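Local coordinates for uncharacterized protein (Pyrococcus horikoshii, PDB 2P8T) that is of unknown function but carries an N-terminal domain of helix-turn-helix type and may bind ATP, at residues Leu21-Arg33 with Gly66-Leu80. Numbering follows the deposited sequence.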
loop_
_atom_site.group_PDB
_atom_site.type_symbol
_atom_site.label_atom_id
_atom_site.label_comp_id
_atom_site.label_asym_id
_atom_site.label_seq_id
_atom_site.Cartn_x
_atom_site.Cartn_y
_atom_site.Cartn_z
ATOM N N LEU A 21 2.273 -7.309 3.755
ATOM C CA LEU A 21 2.537 -5.857 3.783
ATOM C C LEU A 21 1.336 -5.071 4.301
ATOM O O LEU A 21 1.494 -4.184 5.143
ATOM C CB LEU A 21 3.002 -5.331 2.421
ATOM C CG LEU A 21 4.338 -5.859 1.882
ATOM C CD1 LEU A 21 4.475 -5.649 0.384
ATOM C CD2 LEU A 21 5.496 -5.240 2.645
ATOM N N ALA A 22 0.131 -5.421 3.831
ATOM C CA ALA A 22 -1.098 -4.780 4.285
ATOM C C ALA A 22 -1.301 -4.862 5.794
ATOM O O ALA A 22 -1.654 -3.862 6.425
ATOM C CB ALA A 22 -2.325 -5.334 3.545
ATOM N N VAL A 23 -1.091 -6.046 6.371
ATOM C CA VAL A 23 -1.277 -6.219 7.816
ATOM C C VAL A 23 -0.332 -5.294 8.594
ATOM O O VAL A 23 -0.739 -4.644 9.547
ATOM C CB VAL A 23 -1.087 -7.712 8.251
ATOM C CG1 VAL A 23 -0.855 -7.821 9.753
ATOM C CG2 VAL A 23 -2.275 -8.545 7.802
ATOM N N ILE A 24 0.917 -5.221 8.159
ATOM C CA ILE A 24 1.916 -4.377 8.800
ATOM C C ILE A 24 1.555 -2.894 8.675
ATOM O O ILE A 24 1.700 -2.148 9.648
ATOM C CB ILE A 24 3.340 -4.664 8.265
ATOM C CG1 ILE A 24 3.677 -6.163 8.463
ATOM C CG2 ILE A 24 4.392 -3.775 8.947
ATOM C CD1 ILE A 24 5.079 -6.541 8.047
ATOM N N PHE A 25 1.094 -2.478 7.502
ATOM C CA PHE A 25 0.506 -1.132 7.374
ATOM C C PHE A 25 -0.674 -0.917 8.332
ATOM O O PHE A 25 -0.782 0.134 8.975
ATOM C CB PHE A 25 0.091 -0.821 5.936
ATOM C CG PHE A 25 1.236 -0.427 5.049
ATOM C CD1 PHE A 25 2.016 0.697 5.349
ATOM C CD2 PHE A 25 1.537 -1.164 3.919
ATOM C CE1 PHE A 25 3.074 1.074 4.536
ATOM C CE2 PHE A 25 2.586 -0.798 3.091
ATOM C CZ PHE A 25 3.366 0.326 3.400
ATOM N N LEU A 26 -1.559 -1.908 8.429
ATOM C CA LEU A 26 -2.779 -1.761 9.238
ATOM C C LEU A 26 -2.501 -1.672 10.727
ATOM O O LEU A 26 -3.164 -0.914 11.441
ATOM C CB LEU A 26 -3.774 -2.894 8.957
ATOM C CG LEU A 26 -4.537 -2.844 7.632
ATOM C CD1 LEU A 26 -5.313 -4.148 7.400
ATOM C CD2 LEU A 26 -5.467 -1.636 7.550
ATOM N N LEU A 27 -1.512 -2.436 11.186
ATOM C CA LEU A 27 -1.196 -2.539 12.613
ATOM C C LEU A 27 -0.417 -1.350 13.200
ATOM O O LEU A 27 0.332 -1.498 14.170
ATOM C CB LEU A 27 -0.508 -3.888 12.911
ATOM C CG LEU A 27 -1.392 -5.143 12.837
ATOM C CD1 LEU A 27 -0.592 -6.406 13.138
ATOM C CD2 LEU A 27 -2.600 -5.068 13.772
ATOM N N LYS A 28 -0.593 -0.164 12.619
ATOM C CA LYS A 28 -0.109 1.074 13.242
ATOM C C LYS A 28 -0.819 1.258 14.580
ATOM O O LYS A 28 -0.282 1.889 15.509
ATOM C CB LYS A 28 -0.351 2.283 12.335
ATOM C CG LYS A 28 -1.815 2.548 11.997
ATOM C CD LYS A 28 -1.962 3.443 10.766
ATOM C CE LYS A 28 -1.446 4.861 11.002
ATOM N NZ LYS A 28 -2.394 5.676 11.827
ATOM N N GLU A 29 -2.029 0.703 14.651
ATOM C CA GLU A 29 -2.800 0.590 15.886
ATOM C C GLU A 29 -3.100 -0.895 16.171
ATOM O O GLU A 29 -3.279 -1.684 15.227
ATOM C CB GLU A 29 -4.107 1.391 15.777
ATOM C CG GLU A 29 -5.204 0.746 14.910
ATOM C CD GLU A 29 -6.402 1.657 14.674
ATOM O OE1 GLU A 29 -6.506 2.704 15.360
ATOM O OE2 GLU A 29 -7.241 1.327 13.795
ATOM N N PRO A 30 -3.145 -1.286 17.465
ATOM C CA PRO A 30 -3.555 -2.654 17.805
ATOM C C PRO A 30 -4.919 -2.980 17.206
ATOM O O PRO A 30 -5.831 -2.159 17.286
ATOM C CB PRO A 30 -3.624 -2.638 19.341
ATOM C CG PRO A 30 -3.601 -1.187 19.737
ATOM C CD PRO A 30 -2.795 -0.512 18.672
ATOM N N LEU A 31 -5.044 -4.150 16.580
ATOM C CA LEU A 31 -6.292 -4.553 15.917
ATOM C C LEU A 31 -6.662 -6.008 16.196
ATOM O O LEU A 31 -5.787 -6.858 16.356
ATOM C CB LEU A 31 -6.211 -4.347 14.397
ATOM C CG LEU A 31 -6.415 -2.972 13.740
ATOM C CD1 LEU A 31 -6.328 -3.101 12.224
ATOM C CD2 LEU A 31 -7.742 -2.348 14.125
ATOM N N GLY A 32 -7.962 -6.284 16.231
ATOM C CA GLY A 32 -8.465 -7.645 16.394
ATOM C C GLY A 32 -8.508 -8.391 15.076
ATOM O O GLY A 32 -8.518 -7.777 14.009
ATOM N N ARG A 33 -8.540 -9.720 15.157
ATOM C CA ARG A 33 -8.523 -10.588 13.974
ATOM C C ARG A 33 -9.695 -10.402 13.005
ATOM O O ARG A 33 -9.526 -10.545 11.791
ATOM C CB ARG A 33 -8.377 -12.065 14.374
ATOM C CG ARG A 33 -8.966 -12.427 15.736
ATOM C CD ARG A 33 -8.871 -13.928 16.003
ATOM N NE ARG A 33 -9.593 -14.697 14.989
ATOM C CZ ARG A 33 -10.894 -14.981 15.043
ATOM N NH1 ARG A 33 -11.629 -14.570 16.070
ATOM N NH2 ARG A 33 -11.458 -15.676 14.067
ATOM N N GLY A 66 -6.428 -6.950 21.072
ATOM C CA GLY A 66 -5.990 -6.922 19.677
ATOM C C GLY A 66 -4.510 -7.187 19.473
ATOM O O GLY A 66 -3.715 -7.185 20.420
ATOM N N HIS A 67 -4.145 -7.396 18.210
ATOM C CA HIS A 67 -2.783 -7.722 17.831
ATOM C C HIS A 67 -1.963 -6.453 17.649
ATOM O O HIS A 67 -2.456 -5.439 17.150
ATOM C CB HIS A 67 -2.780 -8.567 16.551
ATOM C CG HIS A 67 -3.571 -9.834 16.667
ATOM N ND1 HIS A 67 -2.988 -11.049 16.948
ATOM C CD2 HIS A 67 -4.901 -10.067 16.572
ATOM C CE1 HIS A 67 -3.923 -11.982 16.997
ATOM N NE2 HIS A 67 -5.093 -11.412 16.782
ATOM N N PHE A 68 -0.719 -6.497 18.089
ATOM C CA PHE A 68 0.152 -5.347 17.926
ATOM C C PHE A 68 1.521 -5.782 17.494
ATOM O O PHE A 68 1.913 -6.933 17.679
ATOM C CB PHE A 68 0.263 -4.542 19.220
ATOM C CG PHE A 68 0.801 -5.332 20.368
ATOM C CD1 PHE A 68 2.146 -5.272 20.699
ATOM C CD2 PHE A 68 -0.039 -6.158 21.105
ATOM C CE1 PHE A 68 2.658 -6.023 21.764
ATOM C CE2 PHE A 68 0.452 -6.912 22.160
ATOM C CZ PHE A 68 1.809 -6.838 22.499
ATOM N N LEU A 69 2.250 -4.823 16.947
ATOM C CA LEU A 69 3.597 -5.024 16.480
ATOM C C LEU A 69 4.565 -5.093 17.651
ATOM O O LEU A 69 4.500 -4.283 18.579
ATOM C CB LEU A 69 3.989 -3.900 15.505
ATOM C CG LEU A 69 3.304 -3.911 14.132
ATOM C CD1 LEU A 69 3.557 -2.596 13.399
ATOM C CD2 LEU A 69 3.755 -5.074 13.269
ATOM N N THR A 70 5.439 -6.088 17.608
ATOM C CA THR A 70 6.534 -6.235 18.562
ATOM C C THR A 70 7.618 -5.219 18.194
ATOM O O THR A 70 7.453 -4.465 17.231
ATOM C CB THR A 70 7.153 -7.632 18.463
ATOM O OG1 THR A 70 7.755 -7.779 17.163
ATOM C CG2 THR A 70 6.088 -8.738 18.676
ATOM N N LEU A 71 8.732 -5.224 18.928
ATOM C CA LEU A 71 9.878 -4.376 18.577
ATOM C C LEU A 71 10.426 -4.728 17.184
ATOM O O LEU A 71 10.702 -3.838 16.372
ATOM C CB LEU A 71 10.961 -4.439 19.651
ATOM C CG LEU A 71 10.464 -4.005 21.045
ATOM C CD1 LEU A 71 11.554 -4.194 22.109
ATOM C CD2 LEU A 71 9.892 -2.575 21.069
ATOM N N LYS A 72 10.519 -6.022 16.894
ATOM C CA LYS A 72 10.855 -6.472 15.531
ATOM C C LYS A 72 9.831 -5.971 14.496
ATOM O O LYS A 72 10.224 -5.456 13.436
ATOM C CB LYS A 72 10.988 -8.002 15.501
ATOM C CG LYS A 72 11.331 -8.565 14.131
ATOM C CD LYS A 72 11.264 -10.066 14.129
ATOM C CE LYS A 72 11.402 -10.601 12.698
ATOM N NZ LYS A 72 11.431 -12.094 12.715
ATOM N N GLY A 73 8.535 -6.096 14.799
ATOM C CA GLY A 73 7.476 -5.635 13.899
ATOM C C GLY A 73 7.504 -4.126 13.646
ATOM O O GLY A 73 7.283 -3.672 12.522
ATOM N N LYS A 74 7.774 -3.355 14.705
ATOM C CA LYS A 74 7.951 -1.903 14.590
ATOM C C LYS A 74 9.170 -1.492 13.756
ATOM O O LYS A 74 9.105 -0.501 13.013
ATOM C CB LYS A 74 8.050 -1.271 15.990
ATOM C CG LYS A 74 8.242 0.246 15.972
ATOM C CD LYS A 74 6.918 0.962 15.641
ATOM C CE LYS A 74 6.968 2.438 16.025
ATOM N NZ LYS A 74 7.886 3.208 15.166
ATOM N N GLU A 75 10.272 -2.227 13.880
ATOM C CA GLU A 75 11.475 -1.938 13.108
ATOM C C GLU A 75 11.172 -2.220 11.636
ATOM O O GLU A 75 11.614 -1.494 10.746
ATOM C CB GLU A 75 12.671 -2.786 13.553
ATOM C CG GLU A 75 13.212 -2.470 14.953
ATOM C CD GLU A 75 14.349 -3.391 15.361
ATOM O OE1 GLU A 75 14.290 -4.608 15.043
ATOM O OE2 GLU A 75 15.301 -2.905 16.016
ATOM N N ILE A 76 10.411 -3.281 11.390
ATOM C CA ILE A 76 10.007 -3.596 10.018
ATOM C C ILE A 76 9.130 -2.503 9.414
ATOM O O ILE A 76 9.392 -2.055 8.301
ATOM C CB ILE A 76 9.323 -4.976 9.919
ATOM C CG1 ILE A 76 10.373 -6.075 10.071
ATOM C CG2 ILE A 76 8.612 -5.132 8.558
ATOM C CD1 ILE A 76 9.774 -7.484 10.367
ATOM N N ARG A 77 8.099 -2.083 10.149
ATOM C CA ARG A 77 7.209 -1.004 9.712
ATOM C C ARG A 77 7.958 0.305 9.473
ATOM O O ARG A 77 7.679 1.027 8.508
ATOM C CB ARG A 77 6.109 -0.764 10.741
ATOM C CG ARG A 77 4.867 -0.098 10.138
ATOM C CD ARG A 77 3.745 0.145 11.158
ATOM N NE ARG A 77 2.522 0.544 10.448
ATOM C CZ ARG A 77 2.314 1.769 9.951
ATOM N NH1 ARG A 77 3.220 2.717 10.129
ATOM N NH2 ARG A 77 1.203 2.055 9.291
ATOM N N ASP A 78 8.898 0.624 10.362
ATOM C CA ASP A 78 9.684 1.851 10.198
ATOM C C ASP A 78 10.486 1.815 8.910
ATOM O O ASP A 78 10.549 2.807 8.167
ATOM C CB ASP A 78 10.594 2.101 11.409
ATOM C CG ASP A 78 9.823 2.481 12.653
ATOM O OD1 ASP A 78 8.612 2.781 12.566
ATOM O OD2 ASP A 78 10.440 2.492 13.740
ATOM N N LYS A 79 11.073 0.657 8.633
ATOM C CA LYS A 79 11.735 0.418 7.373
ATOM C C LYS A 79 10.783 0.580 6.168
ATOM O O LYS A 79 11.180 1.144 5.166
ATOM C CB LYS A 79 12.407 -0.949 7.376
ATOM C CG LYS A 79 13.672 -1.005 8.257
ATOM C CD LYS A 79 14.157 -2.444 8.495
ATOM C CE LYS A 79 15.170 -2.503 9.643
ATOM N NZ LYS A 79 16.369 -1.639 9.348
ATOM N N LEU A 80 9.541 0.103 6.281
ATOM C CA LEU A 80 8.560 0.280 5.193
ATOM C C LEU A 80 8.228 1.742 4.959
ATOM O O LEU A 80 8.141 2.193 3.808
ATOM C CB LEU A 80 7.262 -0.495 5.458
ATOM C CG LEU A 80 7.331 -2.004 5.242
ATOM C CD1 LEU A 80 5.990 -2.642 5.629
ATOM C CD2 LEU A 80 7.668 -2.332 3.776
HETATM O O HOH W 1 0.848 -2.299 16.586
#
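Arg77 reaches across to the C-terminal end of helix 17-26 and grips two successive carbonyls there. With CG anti to the backbone N (chi1 -157°), its extended chain carries NE past Ile24 to the helix end, and the turn at chi4 sets NH2 straight onto a lone pair of Phe25 O (2.8 Å, 177° at the hydrogen), in the guanidinium plane; NE meets Ile24 O at 2.9 Å, more bent and tilted from that plane. Lys28 CB lies over one guanidinium face, 3.4 Å from Arg77 NH2, and Glu86 takes NH1 in a salt bridge. With an alanine here, both helix-end carbonyls would probably lose these donors and Glu86 this salt bridge. Behind this clamp the packing is close and apolar: Ile24 CD1 sits 3.8 Å from Ile76 CG2, while Leu80 presses its methyls on Ile24 CG2 and Leu21 CD2. Helix segments 21-26 and 71-80 cross at -100° within a winged-helix-like domain, strands 60-62 and 67-69 forming the wing. The wing side is close too: Leu27 CB packs 4.0 Å from Leu69 CG, a water links Leu27 O to Leu69 N, and Leu31 and His67 form a single antiparallel bridge, Leu31 N to His67 O at 2.9 Å and His67 N back to Leu31 O. Looseness begins at the solvent edge, where the exposed Pro30 ring only skirts Phe68, CB to CB at 4.3 Å.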